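Local coordinates for putative ABC-transporter ATP-binding protein (Alicyclobacillus acidocaldarius, PDB 1Z47) that probably binds and hydrolyses ATP as the ATPase subunit of a putative bacterial sulfate ABC transporter, at residues 177-180 with 181-185; 293-296 with 297-300; 218-222 with 223-227. One frame throughout, in Å; residues are numbered along the deposited sequence.

From the N terminus, the chain comes first to contact 1 (177-185), then to contact 3 (218-227) and last to contact 2 (293-300). Each joins adjoining segments, and the three follow in series without nesting or crossing. Contact 1 closes no loop: it is the N-terminal end of helix 178-195, about two turns, within the unit that links strands 166-170 and 198-203. Contact 3 closes the tight hairpin turn that adds strand 223-228 beside 215-220 in the same mixed sheet; its centre is about 27 Å from that of contact 1. Contact 2 lies in the C-terminal beta region, its centre more than 40 Å from both others, and closes the short connection between strands 289-293 and 301-308.

Contact 1 of 3, residues 177-180 with 181-185; sequences DTQI and RRELR
Ile-180 O takes the backbone N-H of Leu-184 at 2.8 Å, and Asp-177 O takes that of Arg-181 at 2.9 Å; the bonds from Arg-182 N to Thr-178 O and from Glu-183 N to Gln-179 O continue the ladder of i to i+4 bonds through the first two turns. Thr-178 and Arg-182 then run alongside each other. With CG2 anti to its backbone N (OG1 at chi1 -58°), Thr-178 sets this methyl 3.6 Å from Arg-182 NH2, obliquely to the guanidinium, and leaves OG1 to His-204 of the second subunit. Threonine suits the place because its two branches serve two partners. One residue further along, Gln-179 and Glu-183 are likewise side by side, CG of Gln-179 lying 4.0 Å from OE1 of Glu-183, their end groups turned 45° apart. Leucine suits the inner side: Leu-184 packs loosely on Ile-180, CG to CG2 4.4 Å, and also meets Phe-173. Asp-177, at the N-cap position but making no capping bond, sends OD2 to the backbone N of Ser-50 in the second subunit. A helix start that follows the Walker B strand and reaches the other subunit's P-loop is consistent with the D-loop of an ABC ATPase dimer.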
ATOM      1  N   ASP B 177      -8.283  -2.790   6.081  1.00 55.35           N
ATOM      2  CA  ASP B 177      -8.238  -1.441   5.524  1.00 47.33           C
ATOM      3  C   ASP B 177      -6.798  -0.958   5.657  1.00 47.80           C
ATOM      4  O   ASP B 177      -6.128  -1.239   6.663  1.00 42.51           O
ATOM      5  CB  ASP B 177      -9.157  -0.480   6.306  1.00 44.61           C
ATOM      6  CG  ASP B 177     -10.618  -0.537   5.841  1.00 46.18           C
ATOM      7  OD1 ASP B 177     -10.930  -1.336   4.933  1.00 45.60           O
ATOM      8  OD2 ASP B 177     -11.455   0.222   6.388  1.00 41.37           O
ATOM      9  N   THR B 178      -6.340  -0.227   4.647  1.00 44.59           N
ATOM     10  CA  THR B 178      -4.987   0.328   4.603  1.00 43.17           C
ATOM     11  C   THR B 178      -4.517   1.014   5.901  1.00 39.76           C
ATOM     12  O   THR B 178      -3.396   0.793   6.369  1.00 37.89           O
ATOM     13  CB  THR B 178      -4.871   1.359   3.453  1.00 42.61           C
ATOM     14  OG1 THR B 178      -5.207   0.726   2.213  1.00 40.03           O
ATOM     15  CG2 THR B 178      -3.464   1.918   3.361  1.00 42.28           C
ATOM     16  N   GLN B 179      -5.367   1.847   6.477  1.00 37.64           N
ATOM     17  CA  GLN B 179      -4.978   2.574   7.678  1.00 40.65           C
ATOM     18  C   GLN B 179      -4.783   1.677   8.896  1.00 39.44           C
ATOM     19  O   GLN B 179      -3.844   1.862   9.680  1.00 37.45           O
ATOM     20  CB  GLN B 179      -6.022   3.644   7.987  1.00 45.78           C
ATOM     21  CG  GLN B 179      -5.722   4.462   9.237  1.00 49.70           C
ATOM     22  CD  GLN B 179      -6.878   5.369   9.610  1.00 48.82           C
ATOM     23  OE1 GLN B 179      -8.034   4.936   9.678  1.00 49.63           O
ATOM     24  NE2 GLN B 179      -6.574   6.626   9.866  1.00 48.57           N
ATOM     25  N   ILE B 180      -5.674   0.710   9.063  1.00 38.19           N
ATOM     26  CA  ILE B 180      -5.570  -0.199  10.198  1.00 38.98           C
ATOM     27  C   ILE B 180      -4.381  -1.142   9.995  1.00 39.81           C
ATOM     28  O   ILE B 180      -3.667  -1.475  10.948  1.00 35.57           O
ATOM     29  CB  ILE B 180      -6.894  -0.957  10.386  1.00 41.84           C
ATOM     30  CG1 ILE B 180      -7.972   0.059  10.812  1.00 43.52           C
ATOM     31  CG2 ILE B 180      -6.747  -2.040  11.452  1.00 45.26           C
ATOM     32  CD1 ILE B 180      -9.392  -0.436  10.707  1.00 47.19           C
ATOM     33  N   ARG B 181      -4.145  -1.538   8.748  1.00 38.32           N
ATOM     34  CA  ARG B 181      -3.013  -2.408   8.414  1.00 43.06           C
ATOM     35  C   ARG B 181      -1.721  -1.708   8.870  1.00 41.80           C
ATOM     36  O   ARG B 181      -0.816  -2.330   9.434  1.00 42.60           O
ATOM     37  CB  ARG B 181      -2.985  -2.624   6.897  1.00 47.30           C
ATOM     38  CG  ARG B 181      -2.114  -3.760   6.378  1.00 57.80           C
ATOM     39  CD  ARG B 181      -2.377  -3.925   4.868  1.00 63.91           C
ATOM     40  NE  ARG B 181      -1.332  -4.660   4.154  1.00 71.06           N
ATOM     41  CZ  ARG B 181      -1.049  -5.950   4.327  1.00 74.24           C
ATOM     42  NH1 ARG B 181      -1.737  -6.677   5.202  1.00 76.06           N
ATOM     43  NH2 ARG B 181      -0.072  -6.512   3.622  1.00 73.31           N
ATOM     44  N   ARG B 182      -1.642  -0.404   8.625  1.00 41.40           N
ATOM     45  CA  ARG B 182      -0.461   0.354   9.005  1.00 42.74           C
ATOM     46  C   ARG B 182      -0.314   0.467  10.517  1.00 43.67           C
ATOM     47  O   ARG B 182       0.807   0.398  11.043  1.00 35.10           O
ATOM     48  CB  ARG B 182      -0.480   1.751   8.364  1.00 46.08           C
ATOM     49  CG  ARG B 182      -0.292   1.727   6.846  1.00 53.80           C
ATOM     50  CD  ARG B 182      -0.013   3.111   6.286  1.00 58.55           C
ATOM     51  NE  ARG B 182      -0.512   3.231   4.918  1.00 69.89           N
ATOM     52  CZ  ARG B 182      -0.346   4.302   4.142  1.00 76.00           C
ATOM     53  NH1 ARG B 182       0.316   5.366   4.597  1.00 77.50           N
ATOM     54  NH2 ARG B 182      -0.847   4.311   2.907  1.00 76.54           N
ATOM     55  N   GLU B 183      -1.424   0.653  11.225  1.00 39.21           N
ATOM     56  CA  GLU B 183      -1.329   0.741  12.681  1.00 40.95           C
ATOM     57  C   GLU B 183      -0.924  -0.629  13.188  1.00 36.86           C
ATOM     58  O   GLU B 183      -0.132  -0.742  14.115  1.00 37.27           O
ATOM     59  CB  GLU B 183      -2.663   1.159  13.319  1.00 42.30           C
ATOM     60  CG  GLU B 183      -3.142   2.545  12.915  1.00 44.95           C
ATOM     61  CD  GLU B 183      -4.513   2.882  13.486  1.00 53.21           C
ATOM     62  OE1 GLU B 183      -5.048   3.968  13.154  1.00 55.13           O
ATOM     63  OE2 GLU B 183      -5.056   2.064  14.270  1.00 55.18           O
ATOM     64  N   LEU B 184      -1.455  -1.678  12.576  1.00 34.00           N
ATOM     65  CA  LEU B 184      -1.090  -3.025  13.004  1.00 37.16           C
ATOM     66  C   LEU B 184       0.404  -3.342  12.876  1.00 41.72           C
ATOM     67  O   LEU B 184       1.025  -3.884  13.808  1.00 37.39           O
ATOM     68  CB  LEU B 184      -1.902  -4.070  12.219  1.00 43.25           C
ATOM     69  CG  LEU B 184      -3.303  -4.348  12.771  1.00 44.40           C
ATOM     70  CD1 LEU B 184      -3.964  -5.443  11.957  1.00 48.43           C
ATOM     71  CD2 LEU B 184      -3.192  -4.754  14.257  1.00 41.80           C
ATOM     72  N   ARG B 185       1.002  -3.024  11.731  1.00 41.84           N
ATOM     73  CA  ARG B 185       2.418  -3.339  11.570  1.00 42.01           C
ATOM     74  C   ARG B 185       3.253  -2.588  12.597  1.00 39.74           C
ATOM     75  O   ARG B 185       4.253  -3.107  13.060  1.00 38.62           O
ATOM     76  CB  ARG B 185       2.907  -3.007  10.161  1.00 45.62           C
ATOM     77  CG  ARG B 185       2.887  -1.548   9.834  1.00 46.06           C
ATOM     78  CD  ARG B 185       3.629  -1.281   8.523  1.00 55.48           C
ATOM     79  NE  ARG B 185       3.157  -0.072   7.854  1.00 62.70           N
ATOM     80  CZ  ARG B 185       2.987   1.113   8.443  1.00 68.78           C
ATOM     81  NH1 ARG B 185       3.248   1.277   9.735  1.00 65.43           N
ATOM     82  NH2 ARG B 185       2.542   2.144   7.730  1.00 73.99           N
TER

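Contact 2 of 3, residues 293-296 with 297-300; sequences PASE and REAH
The backbone from Ser-295 to Ala-299 reverses in a single tight turn, with Glu-296 helical and Arg-297 only roughly so, although no regular helix develops. Ala-299 N is the main donor closing it. It reaches Ser-295 O, but that oxygen sits too close to a neighbouring atom in the model, so the length of this bond is doubtful; a weak, bent bond from Ala-299 N to Glu-296 O, 3.0 Å, supplements it. The turn is therefore held by backbone groups in a rather loose way.

Among the side chains, Ser-295 and Glu-298 meet over the outside of the turn. Serine suits the spot because its short hydroxyl can lean over the next residues: at chi1 61° OG lies between its own backbone N and carbonyl carbon, 3.1 Å from CG of Glu-298 and 3.3 Å from CB of Arg-297. OG also gives a weak hydrogen bond to OE1 of Glu-298 at 3.4 Å. The first torsion of Glu-298, 49°, sends CG back toward the serine, and the chain then runs straight on to its carboxylate. Arg-297 joins this group through its CB, while its long chain, bent at the second torsion, carries the guanidinium away from the turn. Where the two arms come together, the methyls of Ala-294 and Ala-299 approach to 4.2 Å; residues this small let the arms draw near.

Ala-299 and Glu-296 also rest on Trp-342, at the start of strand 342-347. His-300 pairs its backbone with Val-343, and its ND1 accepts a hydrogen bond from the backbone N of Met-345. The turn thus carries the chain from strand 289-293 across the end of strand 342-347, which lies between them in the antiparallel sheet, to strand 301-308.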
ATOM      1  N   PRO B 293      12.462  23.916 -16.999  1.00 72.09           N
ATOM      2  CA  PRO B 293      11.732  24.349 -18.198  1.00 72.39           C
ATOM      3  C   PRO B 293      12.599  24.350 -19.454  1.00 72.04           C
ATOM      4  O   PRO B 293      13.828  24.406 -19.369  1.00 72.49           O
ATOM      5  CB  PRO B 293      11.247  25.753 -17.819  1.00 74.20           C
ATOM      6  CG  PRO B 293      11.127  25.678 -16.316  1.00 72.63           C
ATOM      7  CD  PRO B 293      12.385  24.943 -15.944  1.00 71.37           C
ATOM      8  N   ALA B 294      11.954  24.278 -20.614  1.00 72.10           N
ATOM      9  CA  ALA B 294      12.665  24.277 -21.887  1.00 74.07           C
ATOM     10  C   ALA B 294      11.720  24.375 -23.078  1.00 75.94           C
ATOM     11  O   ALA B 294      10.504  24.183 -22.951  1.00 76.11           O
ATOM     12  CB  ALA B 294      13.522  23.015 -22.010  1.00 73.69           C
ATOM     13  N   SER B 295      12.294  24.686 -24.237  1.00 76.43           N
ATOM     14  CA  SER B 295      11.531  24.796 -25.475  1.00 77.52           C
ATOM     15  C   SER B 295      11.396  23.396 -26.075  1.00 77.08           C
ATOM     16  O   SER B 295      12.282  22.556 -25.889  1.00 76.10           O
ATOM     17  CB  SER B 295      12.265  25.711 -26.470  1.00 77.83           C
ATOM     18  OG  SER B 295      13.547  25.188 -26.807  1.00 75.28           O
ATOM     19  N   GLU B 296      10.292  23.144 -26.778  1.00 76.70           N
ATOM     20  CA  GLU B 296      10.071  21.846 -27.422  1.00 78.82           C
ATOM     21  C   GLU B 296      11.329  21.549 -28.217  1.00 78.61           C
ATOM     22  O   GLU B 296      11.900  20.461 -28.142  1.00 77.35           O
ATOM     23  CB  GLU B 296       8.864  21.918 -28.365  1.00 78.90           C
ATOM     24  CG  GLU B 296       8.734  20.740 -29.311  1.00 78.21           C
ATOM     25  CD  GLU B 296       7.440  20.778 -30.098  1.00 81.22           C
ATOM     26  OE1 GLU B 296       7.153  21.825 -30.713  1.00 82.62           O
ATOM     27  OE2 GLU B 296       6.713  19.762 -30.107  1.00 80.47           O
ATOM     28  N   ARG B 297      11.739  22.558 -28.974  1.00 80.06           N
ATOM     29  CA  ARG B 297      12.934  22.536 -29.797  1.00 81.78           C
ATOM     30  C   ARG B 297      14.010  21.619 -29.222  1.00 81.63           C
ATOM     31  O   ARG B 297      14.415  20.640 -29.851  1.00 83.03           O
ATOM     32  CB  ARG B 297      13.478  23.966 -29.895  1.00 82.91           C
ATOM     33  CG  ARG B 297      14.905  24.092 -30.402  1.00 87.71           C
ATOM     34  CD  ARG B 297      14.952  24.303 -31.902  1.00 89.36           C
ATOM     35  NE  ARG B 297      16.327  24.435 -32.373  1.00 91.57           N
ATOM     36  CZ  ARG B 297      16.662  24.739 -33.622  1.00 93.62           C
ATOM     37  NH1 ARG B 297      15.717  24.948 -34.532  1.00 93.19           N
ATOM     38  NH2 ARG B 297      17.944  24.829 -33.963  1.00 93.26           N
ATOM     39  N   GLU B 298      14.457  21.937 -28.016  1.00 79.55           N
ATOM     40  CA  GLU B 298      15.512  21.181 -27.362  1.00 80.06           C
ATOM     41  C   GLU B 298      15.054  20.368 -26.148  1.00 78.95           C
ATOM     42  O   GLU B 298      15.852  19.640 -25.554  1.00 78.45           O
ATOM     43  CB  GLU B 298      16.591  22.161 -26.930  1.00 82.23           C
ATOM     44  CG  GLU B 298      15.998  23.346 -26.191  1.00 87.41           C
ATOM     45  CD  GLU B 298      16.993  24.457 -25.952  1.00 91.15           C
ATOM     46  OE1 GLU B 298      16.607  25.462 -25.316  1.00 92.47           O
ATOM     47  OE2 GLU B 298      18.157  24.329 -26.398  1.00 93.73           O
ATOM     48  N   ALA B 299      13.782  20.496 -25.779  1.00 76.15           N
ATOM     49  CA  ALA B 299      13.248  19.784 -24.619  1.00 73.94           C
ATOM     50  C   ALA B 299      13.417  18.272 -24.737  1.00 73.99           C
ATOM     51  O   ALA B 299      13.407  17.727 -25.847  1.00 72.92           O
ATOM     52  CB  ALA B 299      11.776  20.126 -24.432  1.00 73.53           C
ATOM     53  N   HIS B 300      13.572  17.612 -23.585  1.00 72.09           N
ATOM     54  CA  HIS B 300      13.731  16.152 -23.509  1.00 68.46           C
ATOM     55  C   HIS B 300      12.378  15.464 -23.436  1.00 65.64           C
ATOM     56  O   HIS B 300      12.175  14.395 -24.021  1.00 64.29           O
ATOM     57  CB  HIS B 300      14.520  15.757 -22.265  1.00 68.14           C
ATOM     58  CG  HIS B 300      15.955  16.165 -22.296  1.00 70.03           C
ATOM     59  ND1 HIS B 300      16.739  16.200 -21.162  1.00 71.27           N
ATOM     60  CD2 HIS B 300      16.762  16.516 -23.323  1.00 70.32           C
ATOM     61  CE1 HIS B 300      17.969  16.553 -21.492  1.00 71.64           C
ATOM     62  NE2 HIS B 300      18.009  16.749 -22.797  1.00 71.42           N
TER

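Contact 3 of 3, residues 218-222 with 223-227; sequences VLHEG and NVEQF
Glu-225 reaches back from its strand toward Val-218 and His-220. Its CB lies 3.7 Å from Val-218 O, the oxygen that accepts the backbone N-H of Glu-225 at 2.8 Å. CG, the next atom, packs 3.5 Å from CB of His-220. A bend at the second torsion (chi2 -80°) turns CD back over the same CB, and OE2 comes to the edge of the imidazole, 3.5 Å from ND1, with carboxylate and ring planes 85° apart. The other oxygen, OE1, is hydrogen-bonded to Thr-239, so glutamate suits a place needing both an aliphatic stem and a polar end. On the face opposite His-220, Leu-219 CD1 meets Val-224 CG2 at 4.0 Å. Asn-223 N bonds to His-220 O at 2.9 Å, and its amide folds beside the turn, ND2 3.5 Å from Gly-222 C. With a glycine replacing Asn-223, the Gly-222 peptide would probably lose this amide cover and the turn become more mobile. Gly-222 fits its left-handed angles, where a CB would jam against the preceding carbonyl. This is a two-residue beta hairpin with a type I' turn and a beta bulge, Glu-225 and Gln-226 facing Val-218, at the edge of the ATPase sheet.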
ATOM      1  N   VAL B 218      14.979 -11.134  -0.219  1.00 35.59           N
ATOM      2  CA  VAL B 218      14.280 -10.977  -1.490  1.00 33.24           C
ATOM      3  C   VAL B 218      14.284 -12.304  -2.259  1.00 38.29           C
ATOM      4  O   VAL B 218      15.340 -12.901  -2.543  1.00 37.46           O
ATOM      5  CB  VAL B 218      14.932  -9.854  -2.332  1.00 35.79           C
ATOM      6  CG1 VAL B 218      14.011  -9.429  -3.486  1.00 31.07           C
ATOM      7  CG2 VAL B 218      15.262  -8.679  -1.442  1.00 37.34           C
ATOM      8  N   LEU B 219      13.085 -12.782  -2.571  1.00 33.12           N
ATOM      9  CA  LEU B 219      12.914 -14.024  -3.281  1.00 34.19           C
ATOM     10  C   LEU B 219      12.439 -13.776  -4.708  1.00 37.83           C
ATOM     11  O   LEU B 219      11.664 -12.852  -4.980  1.00 34.53           O
ATOM     12  CB  LEU B 219      11.886 -14.903  -2.565  1.00 37.05           C
ATOM     13  CG  LEU B 219      12.338 -15.574  -1.268  1.00 46.85           C
ATOM     14  CD1 LEU B 219      13.456 -16.577  -1.567  1.00 42.32           C
ATOM     15  CD2 LEU B 219      12.815 -14.511  -0.296  1.00 45.46           C
ATOM     16  N   HIS B 220      12.902 -14.622  -5.609  1.00 37.57           N
ATOM     17  CA  HIS B 220      12.503 -14.528  -7.008  1.00 36.88           C
ATOM     18  C   HIS B 220      12.676 -15.905  -7.645  1.00 36.01           C
ATOM     19  O   HIS B 220      13.762 -16.491  -7.624  1.00 38.42           O
ATOM     20  CB  HIS B 220      13.363 -13.497  -7.733  1.00 38.19           C
ATOM     21  CG  HIS B 220      12.937 -13.232  -9.144  1.00 39.76           C
ATOM     22  ND1 HIS B 220      13.804 -13.329 -10.214  1.00 44.00           N
ATOM     23  CD2 HIS B 220      11.753 -12.824  -9.656  1.00 37.37           C
ATOM     24  CE1 HIS B 220      13.171 -12.987 -11.323  1.00 43.55           C
ATOM     25  NE2 HIS B 220      11.926 -12.674 -11.013  1.00 40.53           N
ATOM     26  N   GLU B 221      11.583 -16.432  -8.174  1.00 38.42           N
ATOM     27  CA  GLU B 221      11.620 -17.720  -8.838  1.00 41.79           C
ATOM     28  C   GLU B 221      12.217 -18.793  -7.953  1.00 43.04           C
ATOM     29  O   GLU B 221      12.905 -19.691  -8.449  1.00 37.51           O
ATOM     30  CB  GLU B 221      12.434 -17.626 -10.132  1.00 45.18           C
ATOM     31  CG  GLU B 221      11.713 -16.981 -11.303  1.00 56.84           C
ATOM     32  CD  GLU B 221      12.586 -16.931 -12.561  1.00 57.00           C
ATOM     33  OE1 GLU B 221      13.282 -17.930 -12.856  1.00 60.29           O
ATOM     34  OE2 GLU B 221      12.575 -15.896 -13.259  1.00 64.22           O
ATOM     35  N   GLY B 222      11.977 -18.686  -6.645  1.00 41.43           N
ATOM     36  CA  GLY B 222      12.468 -19.690  -5.723  1.00 38.66           C
ATOM     37  C   GLY B 222      13.911 -19.561  -5.272  1.00 41.22           C
ATOM     38  O   GLY B 222      14.406 -20.440  -4.583  1.00 42.15           O
ATOM     39  N   ASN B 223      14.589 -18.484  -5.655  1.00 40.75           N
ATOM     40  CA  ASN B 223      15.975 -18.273  -5.253  1.00 40.61           C
ATOM     41  C   ASN B 223      16.095 -16.974  -4.458  1.00 42.48           C
ATOM     42  O   ASN B 223      15.311 -16.031  -4.644  1.00 39.80           O
ATOM     43  CB  ASN B 223      16.905 -18.147  -6.477  1.00 40.27           C
ATOM     44  CG  ASN B 223      16.579 -19.124  -7.575  1.00 44.88           C
ATOM     45  OD1 ASN B 223      16.254 -18.719  -8.697  1.00 52.85           O
ATOM     46  ND2 ASN B 223      16.661 -20.420  -7.274  1.00 42.43           N
ATOM     47  N   VAL B 224      17.100 -16.923  -3.592  1.00 37.34           N
ATOM     48  CA  VAL B 224      17.363 -15.740  -2.811  1.00 39.14           C
ATOM     49  C   VAL B 224      18.186 -14.777  -3.674  1.00 43.30           C
ATOM     50  O   VAL B 224      19.320 -15.076  -4.045  1.00 44.43           O
ATOM     51  CB  VAL B 224      18.166 -16.087  -1.549  1.00 36.57           C
ATOM     52  CG1 VAL B 224      18.539 -14.839  -0.802  1.00 36.20           C
ATOM     53  CG2 VAL B 224      17.360 -17.020  -0.684  1.00 38.60           C
ATOM     54  N   GLU B 225      17.619 -13.620  -3.987  1.00 38.46           N
ATOM     55  CA  GLU B 225      18.303 -12.625  -4.793  1.00 42.92           C
ATOM     56  C   GLU B 225      19.268 -11.838  -3.925  1.00 43.68           C
ATOM     57  O   GLU B 225      20.373 -11.505  -4.349  1.00 46.37           O
ATOM     58  CB  GLU B 225      17.287 -11.673  -5.426  1.00 40.96           C
ATOM     59  CG  GLU B 225      16.342 -12.347  -6.414  1.00 45.20           C
ATOM     60  CD  GLU B 225      16.980 -12.542  -7.776  1.00 41.01           C
ATOM     61  OE1 GLU B 225      17.655 -11.607  -8.220  1.00 43.02           O
ATOM     62  OE2 GLU B 225      16.796 -13.609  -8.401  1.00 48.81           O
ATOM     63  N   GLN B 226      18.842 -11.522  -2.707  1.00 42.32           N
ATOM     64  CA  GLN B 226      19.685 -10.773  -1.777  1.00 39.70           C
ATOM     65  C   GLN B 226      19.093 -10.868  -0.374  1.00 39.23           C
ATOM     66  O   GLN B 226      17.902 -11.117  -0.200  1.00 39.48           O
ATOM     67  CB  GLN B 226      19.819  -9.305  -2.224  1.00 38.20           C
ATOM     68  CG  GLN B 226      20.570  -8.396  -1.246  1.00 38.60           C
ATOM     69  CD  GLN B 226      21.018  -7.080  -1.854  1.00 42.81           C
ATOM     70  OE1 GLN B 226      20.424  -6.575  -2.816  1.00 43.00           O
ATOM     71  NE2 GLN B 226      22.063  -6.502  -1.282  1.00 43.73           N
ATOM     72  N   PHE B 227      19.944 -10.700   0.620  1.00 38.01           N
ATOM     73  CA  PHE B 227      19.527 -10.766   2.012  1.00 41.98           C
ATOM     74  C   PHE B 227      20.314  -9.666   2.701  1.00 43.24           C
ATOM     75  O   PHE B 227      21.510  -9.807   2.943  1.00 45.95           O
ATOM     76  CB  PHE B 227      19.861 -12.158   2.566  1.00 44.25           C
ATOM     77  CG  PHE B 227      19.380 -12.398   3.975  1.00 45.81           C
ATOM     78  CD1 PHE B 227      18.171 -11.853   4.427  1.00 46.33           C
ATOM     79  CD2 PHE B 227      20.126 -13.192   4.844  1.00 47.20           C
ATOM     80  CE1 PHE B 227      17.717 -12.099   5.730  1.00 47.40           C
ATOM     81  CE2 PHE B 227      19.680 -13.442   6.148  1.00 50.62           C
ATOM     82  CZ  PHE B 227      18.472 -12.891   6.586  1.00 49.80           C
TER